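Local coordinates for putative branched chain amino acid ABC transporter, periplasmic amino acid-binding protein (Brucella ovis, PDB 4XFK) that probably binds leucine, isoleucine, valine, threonine and alanine in the periplasm as the soluble component of an amino-acid transport system, at residues L39-E44 with A281-K286; I82-G85 with A89-G92; N174-N179 with I183-V188; D340-S345 with Q349-M354. The protein carries 1 engineered substitution. All blocks are in the same frame, centred on the assembly; numbering follows the deposited sequence. Where two conformers were deposited one is given.

Contact 1 of 4, residues L39-E44 with A281-K286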
loop_
_atom_site.group_PDB
_atom_site.type_symbol
_atom_site.label_atom_id
_atom_site.label_comp_id
_atom_site.label_asym_id
_atom_site.label_seq_id
_atom_site.Cartn_x
_atom_site.Cartn_y
_atom_site.Cartn_z
ATOM N N LEU A 39 7.978 -6.842 -12.723
ATOM C CA LEU A 39 9.167 -6.576 -13.526
ATOM C C LEU A 39 9.557 -7.832 -14.307
ATOM O O LEU A 39 10.103 -7.741 -15.407
ATOM C CB LEU A 39 10.334 -6.085 -12.677
ATOM C CG LEU A 39 10.152 -4.734 -11.988
ATOM C CD1 LEU A 39 11.443 -4.320 -11.324
ATOM C CD2 LEU A 39 9.704 -3.664 -12.967
ATOM N N GLY A 40 9.247 -9.005 -13.758
ATOM C CA GLY A 40 9.444 -10.241 -14.490
ATOM C C GLY A 40 8.611 -10.278 -15.757
ATOM O O GLY A 40 9.101 -10.718 -16.800
ATOM N N LYS A 41 7.363 -9.813 -15.695
ATOM C CA LYS A 41 6.537 -9.752 -16.906
ATOM C C LYS A 41 7.140 -8.796 -17.934
ATOM O O LYS A 41 7.157 -9.081 -19.130
ATOM C CB LYS A 41 5.101 -9.315 -16.598
ATOM C CG LYS A 41 4.340 -10.218 -15.640
ATOM C CD LYS A 41 4.142 -11.622 -16.187
ATOM C CE LYS A 41 3.281 -12.450 -15.211
ATOM N NZ LYS A 41 3.110 -13.876 -15.631
ATOM N N ILE A 42 7.609 -7.641 -17.473
ATOM C CA ILE A 42 8.228 -6.688 -18.386
ATOM C C ILE A 42 9.470 -7.310 -19.021
ATOM O O ILE A 42 9.683 -7.194 -20.229
ATOM C CB ILE A 42 8.562 -5.341 -17.719
ATOM C CG1 ILE A 42 7.292 -4.713 -17.132
ATOM C CG2 ILE A 42 9.207 -4.392 -18.738
ATOM C CD1 ILE A 42 7.543 -3.430 -16.353
ATOM N N ASN A 43 10.288 -7.982 -18.220
ATOM C CA ASN A 43 11.477 -8.632 -18.760
ATOM C C ASN A 43 11.169 -9.777 -19.728
ATOM O O ASN A 43 11.871 -9.939 -20.733
ATOM C CB ASN A 43 12.428 -9.055 -17.633
ATOM C CG ASN A 43 13.318 -7.918 -17.201
ATOM O OD1 ASN A 43 13.581 -7.012 -17.996
ATOM N ND2 ASN A 43 13.790 -7.945 -15.960
ATOM N N GLU A 44 10.102 -10.535 -19.467
ATOM C CA GLU A 44 9.669 -11.582 -20.403
ATOM C C GLU A 44 9.328 -10.984 -21.761
ATOM O O GLU A 44 9.490 -11.634 -22.793
ATOM C CB GLU A 44 8.455 -12.341 -19.852
ATOM C CG GLU A 44 8.779 -13.310 -18.711
ATOM C CD GLU A 44 7.535 -13.823 -17.999
ATOM O OE1 GLU A 44 6.436 -13.785 -18.595
ATOM O OE2 GLU A 44 7.652 -14.259 -16.830
ATOM N N ALA A 281 -5.245 -13.627 -9.901
ATOM C CA ALA A 281 -4.968 -14.347 -8.661
ATOM C C ALA A 281 -4.298 -15.677 -8.969
ATOM O O ALA A 281 -3.307 -16.049 -8.344
ATOM C CB ALA A 281 -6.252 -14.569 -7.862
ATOM N N GLU A 282 -4.832 -16.396 -9.951
ATOM C CA GLU A 282 -4.275 -17.696 -10.311
ATOM C C GLU A 282 -2.872 -17.590 -10.915
ATOM O O GLU A 282 -1.995 -18.402 -10.608
ATOM C CB GLU A 282 -5.218 -18.436 -11.260
ATOM C CG GLU A 282 -6.534 -18.874 -10.610
ATOM C CD GLU A 282 -6.340 -19.961 -9.567
ATOM O OE1 GLU A 282 -5.405 -20.763 -9.730
ATOM O OE2 GLU A 282 -7.114 -20.015 -8.582
ATOM N N ASP A 283 -2.648 -16.600 -11.774
ATOM C CA ASP A 283 -1.332 -16.451 -12.383
ATOM C C ASP A 283 -0.292 -16.048 -11.342
ATOM O O ASP A 283 0.832 -16.561 -11.336
ATOM C CB ASP A 283 -1.348 -15.434 -13.523
ATOM C CG ASP A 283 -0.037 -15.402 -14.272
ATOM O OD1 ASP A 283 0.239 -16.368 -15.012
ATOM O OD2 ASP A 283 0.727 -14.426 -14.112
ATOM N N TYR A 284 -0.671 -15.142 -10.449
ATOM C CA TYR A 284 0.235 -14.706 -9.398
ATOM C C TYR A 284 0.611 -15.872 -8.490
ATOM O O TYR A 284 1.765 -16.008 -8.096
ATOM C CB TYR A 284 -0.407 -13.570 -8.596
ATOM C CG TYR A 284 0.554 -12.839 -7.700
ATOM C CD1 TYR A 284 1.315 -11.785 -8.190
ATOM C CD2 TYR A 284 0.713 -13.204 -6.370
ATOM C CE1 TYR A 284 2.212 -11.110 -7.377
ATOM C CE2 TYR A 284 1.601 -12.527 -5.550
ATOM C CZ TYR A 284 2.351 -11.482 -6.065
ATOM O OH TYR A 284 3.246 -10.786 -5.280
ATOM N N LYS A 285 -0.358 -16.716 -8.151
ATOM C CA LYS A 285 -0.046 -17.915 -7.376
ATOM C C LYS A 285 0.875 -18.877 -8.133
ATOM O O LYS A 285 1.784 -19.458 -7.543
ATOM C CB LYS A 285 -1.325 -18.634 -6.919
ATOM C CG LYS A 285 -1.038 -19.889 -6.101
ATOM C CD LYS A 285 -2.291 -20.524 -5.532
ATOM C CE LYS A 285 -1.944 -21.741 -4.683
ATOM N NZ LYS A 285 -3.156 -22.324 -4.041
ATOM N N LYS A 286 0.646 -19.043 -9.434
ATOM C CA LYS A 286 1.507 -19.898 -10.243
ATOM C C LYS A 286 2.959 -19.449 -10.157
ATOM O O LYS A 286 3.873 -20.269 -10.049
ATOM C CB LYS A 286 1.040 -19.893 -11.698
ATOM C CG LYS A 286 1.753 -20.906 -12.577
ATOM C CD LYS A 286 1.082 -21.033 -13.937
ATOM C CE LYS A 286 1.339 -19.816 -14.814
ATOM N NZ LYS A 286 1.044 -20.108 -16.251
#

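Contact 2 of 4, residues I82-G85 with A89-G92. With NA (sodium ion), chain D.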
loop_
_atom_site.group_PDB
_atom_site.type_symbol
_atom_site.label_atom_id
_atom_site.label_comp_id
_atom_site.label_asym_id
_atom_site.label_seq_id
_atom_site.Cartn_x
_atom_site.Cartn_y
_atom_site.Cartn_z
ATOM N N ILE A 82 14.246 4.084 -7.782
ATOM C CA ILE A 82 14.195 3.474 -6.458
ATOM C C ILE A 82 12.761 3.029 -6.197
ATOM O O ILE A 82 11.831 3.814 -6.395
ATOM C CB ILE A 82 14.558 4.507 -5.363
ATOM C CG1 ILE A 82 15.931 5.141 -5.630
ATOM C CG2 ILE A 82 14.469 3.884 -3.963
ATOM C CD1 ILE A 82 17.084 4.167 -5.584
ATOM N N VAL A 83 12.588 1.798 -5.739
ATOM C CA VAL A 83 11.276 1.271 -5.383
ATOM C C VAL A 83 11.270 0.828 -3.918
ATOM O O VAL A 83 12.218 0.174 -3.455
ATOM C CB VAL A 83 10.931 0.074 -6.269
ATOM C CG1 VAL A 83 9.718 -0.639 -5.751
ATOM C CG2 VAL A 83 10.746 0.526 -7.725
ATOM N N GLN A 84 10.203 1.179 -3.201
ATOM C CA GLN A 84 10.060 0.837 -1.790
ATOM C C GLN A 84 8.594 1.010 -1.417
ATOM O O GLN A 84 7.871 1.764 -2.081
ATOM C CB GLN A 84 10.957 1.739 -0.930
ATOM C CG GLN A 84 10.888 1.484 0.582
ATOM C CD GLN A 84 9.809 2.308 1.275
ATOM O OE1 GLN A 84 9.184 3.174 0.662
ATOM N NE2 GLN A 84 9.587 2.035 2.560
ATOM N N GLY A 85 8.135 0.317 -0.373
ATOM C CA GLY A 85 6.775 0.524 0.096
ATOM C C GLY A 85 6.397 0.070 1.497
ATOM O O GLY A 85 5.270 0.327 1.923
ATOM N N ALA A 89 7.885 5.640 7.394
ATOM C CA ALA A 89 9.021 6.273 8.059
ATOM C C ALA A 89 10.231 6.221 7.129
ATOM O O ALA A 89 10.933 7.214 6.922
ATOM C CB ALA A 89 9.315 5.581 9.380
ATOM N N VAL A 90 10.461 5.054 6.546
ATOM C CA VAL A 90 11.509 4.902 5.546
ATOM C C VAL A 90 11.222 5.755 4.308
ATOM O O VAL A 90 12.119 6.430 3.786
ATOM C CB VAL A 90 11.700 3.426 5.163
ATOM C CG1 VAL A 90 12.557 3.293 3.911
ATOM C CG2 VAL A 90 12.328 2.649 6.332
ATOM N N ALA A 91 9.978 5.732 3.838
ATOM C CA ALA A 91 9.610 6.489 2.640
ATOM C C ALA A 91 9.845 7.988 2.794
ATOM O O ALA A 91 10.249 8.655 1.845
ATOM C CB ALA A 91 8.165 6.236 2.274
ATOM N N GLY A 92 9.568 8.518 3.983
ATOM C CA GLY A 92 9.802 9.929 4.263
ATOM C C GLY A 92 11.260 10.297 4.045
ATOM O O GLY A 92 11.582 11.363 3.512
HETATM NA NA NA D . 3.212 -0.520 2.524
HETATM O O HOH W 1 1.005 -0.820 2.942
HETATM O O HOH W 2 3.755 -1.565 4.407
#

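Contact 3 of 4, residues N174-N179 with I183-V188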
loop_
_atom_site.group_PDB
_atom_site.type_symbol
_atom_site.label_atom_id
_atom_site.label_comp_id
_atom_site.label_asym_id
_atom_site.label_seq_id
_atom_site.Cartn_x
_atom_site.Cartn_y
_atom_site.Cartn_z
ATOM N N ASN A 174 -6.155 10.653 12.537
ATOM C CA ASN A 174 -6.667 11.960 12.135
ATOM C C ASN A 174 -7.763 11.825 11.077
ATOM O O ASN A 174 -8.758 12.541 11.104
ATOM C CB ASN A 174 -5.537 12.868 11.640
ATOM C CG ASN A 174 -4.617 13.328 12.761
ATOM O OD1 ASN A 174 -4.985 13.302 13.935
ATOM N ND2 ASN A 174 -3.418 13.770 12.397
ATOM N N THR A 175 -7.583 10.885 10.156
ATOM C CA THR A 175 -8.573 10.615 9.116
ATOM C C THR A 175 -9.878 10.078 9.699
ATOM O O THR A 175 -10.961 10.566 9.376
ATOM C CB THR A 175 -8.023 9.598 8.103
ATOM O OG1 THR A 175 -6.863 10.138 7.462
ATOM C CG2 THR A 175 -9.070 9.266 7.053
ATOM N N VAL A 176 -9.772 9.084 10.574
ATOM C CA VAL A 176 -10.942 8.489 11.204
ATOM C C VAL A 176 -11.728 9.539 12.007
ATOM O O VAL A 176 -12.954 9.601 11.929
ATOM C CB VAL A 176 -10.528 7.291 12.093
ATOM C CG1 VAL A 176 -11.662 6.877 13.018
ATOM C CG2 VAL A 176 -10.073 6.118 11.226
ATOM N N VAL A 177 -11.013 10.380 12.750
ATOM C CA VAL A 177 -11.635 11.470 13.501
ATOM C C VAL A 177 -12.279 12.497 12.566
ATOM O O VAL A 177 -13.395 12.938 12.810
ATOM C CB VAL A 177 -10.604 12.162 14.418
ATOM C CG1 VAL A 177 -11.146 13.481 14.970
ATOM C CG2 VAL A 177 -10.199 11.226 15.545
ATOM N N ALA A 178 -11.587 12.856 11.485
ATOM C CA ALA A 178 -12.099 13.856 10.547
ATOM C C ALA A 178 -13.378 13.410 9.846
ATOM O O ALA A 178 -14.237 14.240 9.541
ATOM C CB ALA A 178 -11.033 14.235 9.520
ATOM N N ASN A 179 -13.509 12.106 9.606
ATOM C CA ASN A 179 -14.652 11.565 8.870
ATOM C C ASN A 179 -15.857 11.207 9.744
ATOM O O ASN A 179 -16.924 10.863 9.228
ATOM C CB ASN A 179 -14.232 10.327 8.068
ATOM C CG ASN A 179 -13.302 10.659 6.921
ATOM O OD1 ASN A 179 -13.306 11.775 6.409
ATOM N ND2 ASN A 179 -12.503 9.685 6.508
ATOM N N ILE A 183 -19.622 10.603 8.057
ATOM C CA ILE A 183 -19.949 9.202 7.847
ATOM C C ILE A 183 -20.887 8.681 8.937
ATOM O O ILE A 183 -21.829 7.945 8.651
ATOM C CB ILE A 183 -18.691 8.347 7.672
ATOM C CG1 ILE A 183 -17.859 8.916 6.516
ATOM C CG2 ILE A 183 -19.069 6.905 7.390
ATOM C CD1 ILE A 183 -16.666 8.067 6.105
ATOM N N GLY A 184 -20.658 9.081 10.180
ATOM C CA GLY A 184 -21.628 8.788 11.218
ATOM C C GLY A 184 -21.240 7.793 12.282
ATOM O O GLY A 184 -21.951 6.818 12.544
ATOM N N TYR A 185 -20.115 8.050 12.924
ATOM C CA TYR A 185 -19.754 7.309 14.113
ATOM C C TYR A 185 -19.154 8.298 15.092
ATOM O O TYR A 185 -18.688 9.370 14.699
ATOM C CB TYR A 185 -18.773 6.175 13.785
ATOM C CG TYR A 185 -17.597 6.615 12.941
ATOM C CD1 TYR A 185 -16.463 7.156 13.530
ATOM C CD2 TYR A 185 -17.622 6.497 11.552
ATOM C CE1 TYR A 185 -15.387 7.575 12.770
ATOM C CE2 TYR A 185 -16.549 6.910 10.781
ATOM C CZ TYR A 185 -15.437 7.446 11.396
ATOM O OH TYR A 185 -14.372 7.865 10.637
ATOM N N GLU A 186 -19.202 7.956 16.370
ATOM C CA GLU A 186 -18.493 8.724 17.372
ATOM C C GLU A 186 -17.223 7.974 17.721
ATOM O O GLU A 186 -17.264 6.775 18.005
ATOM C CB GLU A 186 -19.354 8.900 18.621
ATOM C CG GLU A 186 -18.674 9.694 19.725
ATOM C CD GLU A 186 -19.471 9.735 21.012
ATOM O OE1 GLU A 186 -20.710 9.570 20.969
ATOM O OE2 GLU A 186 -18.843 9.935 22.070
ATOM N N VAL A 187 -16.094 8.671 17.685
ATOM C CA VAL A 187 -14.849 8.081 18.145
ATOM C C VAL A 187 -14.837 8.198 19.667
ATOM O O VAL A 187 -14.438 9.223 20.229
ATOM C CB VAL A 187 -13.612 8.746 17.499
ATOM C CG1 VAL A 187 -12.340 8.052 17.945
ATOM C CG2 VAL A 187 -13.723 8.688 15.978
ATOM N N VAL A 188 -15.322 7.146 20.322
ATOM C CA VAL A 188 -15.520 7.136 21.772
ATOM C C VAL A 188 -14.197 7.256 22.511
ATOM O O VAL A 188 -14.092 7.946 23.529
ATOM C CB VAL A 188 -16.227 5.836 22.213
ATOM C CG1 VAL A 188 -16.241 5.707 23.732
ATOM C CG2 VAL A 188 -17.638 5.788 21.657
HETATM O O HOH W 3 -12.846 7.249 8.190
#

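Contact 4 of 4, residues D340-S345 with Q349-M354. With NA (sodium ion), chain E.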
loop_
_atom_site.group_PDB
_atom_site.type_symbol
_atom_site.label_atom_id
_atom_site.label_comp_id
_atom_site.label_asym_id
_atom_site.label_seq_id
_atom_site.Cartn_x
_atom_site.Cartn_y
_atom_site.Cartn_z
ATOM N N ASP A 340 -9.518 0.238 -14.291
ATOM C CA ASP A 340 -8.655 1.315 -14.739
ATOM C C ASP A 340 -7.728 1.835 -13.660
ATOM O O ASP A 340 -8.111 1.988 -12.500
ATOM C CB ASP A 340 -9.480 2.462 -15.318
ATOM C CG ASP A 340 -10.111 2.101 -16.646
ATOM O OD1 ASP A 340 -9.496 1.318 -17.405
ATOM O OD2 ASP A 340 -11.220 2.598 -16.924
ATOM N N TYR A 341 -6.496 2.089 -14.074
ATOM C CA TYR A 341 -5.500 2.645 -13.215
ATOM C C TYR A 341 -4.837 3.816 -13.958
ATOM O O TYR A 341 -4.454 3.674 -15.125
ATOM C CB TYR A 341 -4.531 1.519 -12.938
ATOM C CG TYR A 341 -3.605 1.752 -11.814
ATOM C CD1 TYR A 341 -2.499 2.553 -11.989
ATOM C CD2 TYR A 341 -3.804 1.150 -10.582
ATOM C CE1 TYR A 341 -1.626 2.773 -10.982
ATOM C CE2 TYR A 341 -2.932 1.371 -9.550
ATOM C CZ TYR A 341 -1.840 2.184 -9.768
ATOM O OH TYR A 341 -0.936 2.437 -8.787
ATOM N N SER A 342 -4.729 4.967 -13.300
ATOM C CA SER A 342 -4.084 6.128 -13.910
ATOM C C SER A 342 -3.377 6.934 -12.829
ATOM O O SER A 342 -3.380 6.544 -11.666
ATOM C CB SER A 342 -5.096 6.988 -14.669
ATOM O OG SER A 342 -6.092 7.514 -13.802
ATOM N N MET A 343 -2.781 8.055 -13.214
ATOM C CA MET A 343 -1.982 8.858 -12.294
ATOM C C MET A 343 -2.446 10.304 -12.291
ATOM O O MET A 343 -2.562 10.919 -13.352
ATOM C CB MET A 343 -0.508 8.806 -12.712
ATOM C CG MET A 343 0.424 9.591 -11.800
ATOM S SD MET A 343 0.418 9.023 -10.084
ATOM C CE MET A 343 1.014 7.341 -10.269
ATOM N N ARG A 344 -2.701 10.859 -11.110
ATOM C CA ARG A 344 -3.063 12.268 -11.018
ATOM C C ARG A 344 -1.802 13.124 -11.073
ATOM O O ARG A 344 -0.857 12.914 -10.315
ATOM C CB ARG A 344 -3.846 12.537 -9.746
ATOM C CG ARG A 344 -4.295 13.978 -9.639
ATOM C CD ARG A 344 -5.419 14.111 -8.628
ATOM N NE ARG A 344 -4.978 13.743 -7.281
ATOM C CZ ARG A 344 -5.804 13.545 -6.260
ATOM N NH1 ARG A 344 -7.114 13.649 -6.439
ATOM N NH2 ARG A 344 -5.323 13.225 -5.068
ATOM N N SER A 345 -1.775 14.100 -11.971
ATOM C CA SER A 345 -0.549 14.859 -12.181
ATOM C C SER A 345 -0.259 15.852 -11.059
ATOM O O SER A 345 0.903 16.141 -10.784
ATOM C CB SER A 345 -0.592 15.584 -13.520
ATOM O OG SER A 345 -1.657 16.506 -13.539
ATOM N N GLN A 349 -0.582 11.036 -6.953
ATOM C CA GLN A 349 -1.369 9.984 -6.329
ATOM C C GLN A 349 -2.104 9.210 -7.425
ATOM O O GLN A 349 -2.818 9.806 -8.236
ATOM C CB GLN A 349 -2.381 10.592 -5.347
ATOM C CG GLN A 349 -3.358 9.592 -4.763
ATOM C CD GLN A 349 -2.655 8.486 -3.990
ATOM O OE1 GLN A 349 -1.897 8.745 -3.046
ATOM N NE2 GLN A 349 -2.901 7.243 -4.389
ATOM N N ALA A 350 -1.917 7.894 -7.469
ATOM C CA ALA A 350 -2.612 7.076 -8.461
ATOM C C ALA A 350 -4.112 7.004 -8.177
ATOM O O ALA A 350 -4.547 7.088 -7.018
ATOM C CB ALA A 350 -2.019 5.677 -8.527
ATOM N N LYS A 351 -4.881 6.861 -9.257
ATOM C CA LYS A 351 -6.337 6.745 -9.222
ATOM C C LYS A 351 -6.713 5.321 -9.610
ATOM O O LYS A 351 -6.306 4.836 -10.667
ATOM C CB LYS A 351 -6.975 7.743 -10.187
ATOM C CG LYS A 351 -8.490 7.724 -10.138
ATOM C CD LYS A 351 -9.091 9.036 -10.611
ATOM C CE LYS A 351 -9.083 9.151 -12.104
ATOM N NZ LYS A 351 -9.837 10.380 -12.489
ATOM N N PHE A 352 -7.483 4.652 -8.754
ATOM C CA PHE A 352 -7.804 3.239 -8.939
ATOM C C PHE A 352 -8.994 2.886 -8.055
ATOM O O PHE A 352 -9.266 3.582 -7.081
ATOM C CB PHE A 352 -6.595 2.374 -8.552
ATOM C CG PHE A 352 -5.962 2.777 -7.250
ATOM C CD1 PHE A 352 -6.541 2.405 -6.037
ATOM C CD2 PHE A 352 -4.818 3.557 -7.229
ATOM C CE1 PHE A 352 -6.011 2.815 -4.841
ATOM C CE2 PHE A 352 -4.269 3.966 -6.024
ATOM C CZ PHE A 352 -4.864 3.587 -4.826
ATOM N N PRO A 353 -9.709 1.802 -8.389
ATOM C CA PRO A 353 -10.831 1.379 -7.543
ATOM C C PRO A 353 -10.394 0.783 -6.205
ATOM O O PRO A 353 -9.265 0.306 -6.055
ATOM C CB PRO A 353 -11.537 0.297 -8.385
ATOM C CG PRO A 353 -10.902 0.322 -9.717
ATOM C CD PRO A 353 -9.559 0.960 -9.586
ATOM N N MET A 354 -11.309 0.817 -5.237
ATOM C CA MET A 354 -11.119 0.197 -3.932
ATOM C C MET A 354 -12.255 -0.774 -3.650
ATOM O O MET A 354 -13.409 -0.511 -3.973
ATOM C CB MET A 354 -11.053 1.265 -2.839
ATOM C CG MET A 354 -9.777 2.102 -2.874
ATOM S SD MET A 354 -8.280 1.155 -2.468
ATOM C CE MET A 354 -8.481 0.988 -0.695
HETATM NA NA NA E . -3.592 16.468 -15.005
HETATM O O HOH W 4 -4.080 14.406 -13.764
HETATM O O HOH W 5 -2.220 14.895 -16.511
HETATM O O HOH W 6 -5.589 16.335 -16.469
HETATM O O HOH W 7 -2.880 18.653 -15.956
HETATM O O HOH W 8 -4.542 17.711 -13.126
#

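Contact 1 of 4, residues L39-E44 with A281-K286
Two torsions aim K41 at D283: CG of the lysine lies opposite its carbonyl carbon (chi1 -60°), and a bend at chi2 (-63°) turns the rest of the chain, extended from there on, straight across the gap between two helices. D283 reaches back from the other helix with CG trans to its own nitrogen (chi1 -173°) and meets the lysine coming the other way. They form a salt bridge, K41 NZ to D283 OD2 at 2.9 Å, with the ammonium on the syn lone pair of that oxygen; D283 OD1 stays 3.9 Å from K41 NZ, so one oxygen does the gripping. The same OD2 also takes a hydrogen bond from Y37 OH, which helps fix the carboxylate. A lysine suits this place because the backbones are far apart, 11.0 Å between CA of K41 and CA of Y284, and its methylene chain spans the distance. K286 NZ is 6.6 Å from K41 NZ, a like charge that D283 would probably help to offset. The bridge ties the last turns of helix 26-44 to helix 274-288 at the protein surface, beside Y284, whose ring packs against A33, A34 and Y37 of helix 26-44.

Contact 2 of 4, residues I82-G85 with A89-G92
Q84 and V90 meet obliquely, the amide end of the glutamine lying against one branch of the valine. Q84 NE2 comes 3.5 Å from V90 CG1, while Q84 OE1 is turned to A91, 3.6 Å from its CB, so the two ends of one amide lie against two successive residues of the helix. A sharp bend at chi2 (-89°) swings this amide out of the line of CB and CG and sets it across the start of the helix. None of these approaches is a hydrogen bond: the polar ends are satisfied by other residues, OE1 by Y112 OH and NE2 by the carbonyl oxygen of S87. A glutamine therefore suits this buried place, its amide serving partners in both strand and turn while its flank packs on aliphatic groups; the small A91 lets the oxygen come near. Just past Q84 the chain turns at G85, whose carbonyl oxygen binds a sodium ion at 2.3 Å, together with two waters, Y31 and G116. This is the first turn of a beta-alpha-beta unit in the parallel sheet: strand 81-84 runs between strands 13-18 and 111-114, and helix 88-104 packs back over it, with V90 also touching A67 of helix 63-76.

Contact 3 of 4, residues N174-N179 with I183-V188
Y185 stands at the turn of a beta-alpha-beta unit, where helix 167-184 gives way to strand 186-193, and its ring reaches back to V176 on the helix it has just left. From CB, a chi1 of 49° places CG between the backbone nitrogen and the carbonyl carbon. Further out, Y185 CE1 packs on V176 CG1 at 3.8 Å, the two side chains crossing at about a right angle, and V187 CG2 lies at the ring edge, in its plane. Y185 CE1 and CZ each lie 3.3 Å from V176 O. At the tip, Y185 OH is 3.6 Å from N179 CB and donates a hydrogen bond of 2.6 Å to V176 O, in the carbonyl plane and on a lone pair. A tyrosine suits the site: its ring packs between helix and strand, and its hydroxyl ties down a helix carbonyl. V176 and V187 supply branched apolar surface, V176 CG1 to V187 CG2 4.0 Å. G184 has a phi of 111° and backbone angles that leave no room for a CB beside the carbonyl oxygen of I183, which is why glycine suits the turn. I183 N continues the helical bonding to N179 O. Water 3 donates to Y185 OH at 2.9 Å and accepts from N179 ND2.

Contact 4 of 4, residues D340-S345 with Q349-M354
S342 and K351 pair across the beta hairpin of strands 339-343 and 350-360, an antiparallel hydrogen-bonded pair: S342 N gives to K351 O at 3.1 Å, and K351 N returns a bond to S342 O at 2.9 Å. Beyond the non-hydrogen-bonded pair of M343 and A350, R344 N bonds Q349 O, and the strands part into the turn.

Side chains thicken this ladder. Those of Y341 and F352 run alongside each other; their rings are nearly parallel (18°) but so offset that little of one lies over the other, with centroids 5.6 Å apart. The small A350 suits its position because its CB comes obliquely to the phenol end of Y341, 3.4 Å from Y341 OH, and against the methyl of M343, whose flexible chain folds at chi2 and chi3 to bring CE there. On the face bearing S342 and K351, lysine methylenes run past S342 OG. R344 NH2 meets CB and CG of Q349 obliquely, 4.0 Å from Q349 CB, the guanidinium and amide planes 86° apart.

Outward, a second shell fixes these groups. Y341 OH bonds the carbonyl of F134, while F301 and L305 of helix 296-312 touch Y341. R344 pairs with D347 in the turn; K351 bridges to D383. Q349 OE1 takes a hydrogen bond from R133, and Q349 NE2 bonds both S135 O and its neighbour's A350 O. In the turn, one of the two conformers of S345 binds a sodium ion through OG at 2.4 Å; five waters complete its shell, and one of them, water 4, also accepts a hydrogen bond from S345 N.

The four contacts run from surface to interior. Contact 1 is a surface contact, a single charged pair bridging two helices far apart in sequence, whereas the other three join neighbouring elements: contacts 2 and 3 each belong to a beta-alpha-beta unit, contact 4 to a hairpin. Contact 2 is buried and relies on van der Waals packing around an amide satisfied by other residues; contact 3, partly buried, adds a tyrosine-to-helix hydrogen bond; contact 4, likewise partly buried, has the most extensive interface and is held mainly by strand pairing. Contacts 3 and 4 reach the same mixed sheet, while contact 2 lies in the separate parallel sheet. Contacts 2 and 4 each include a sodium ligand.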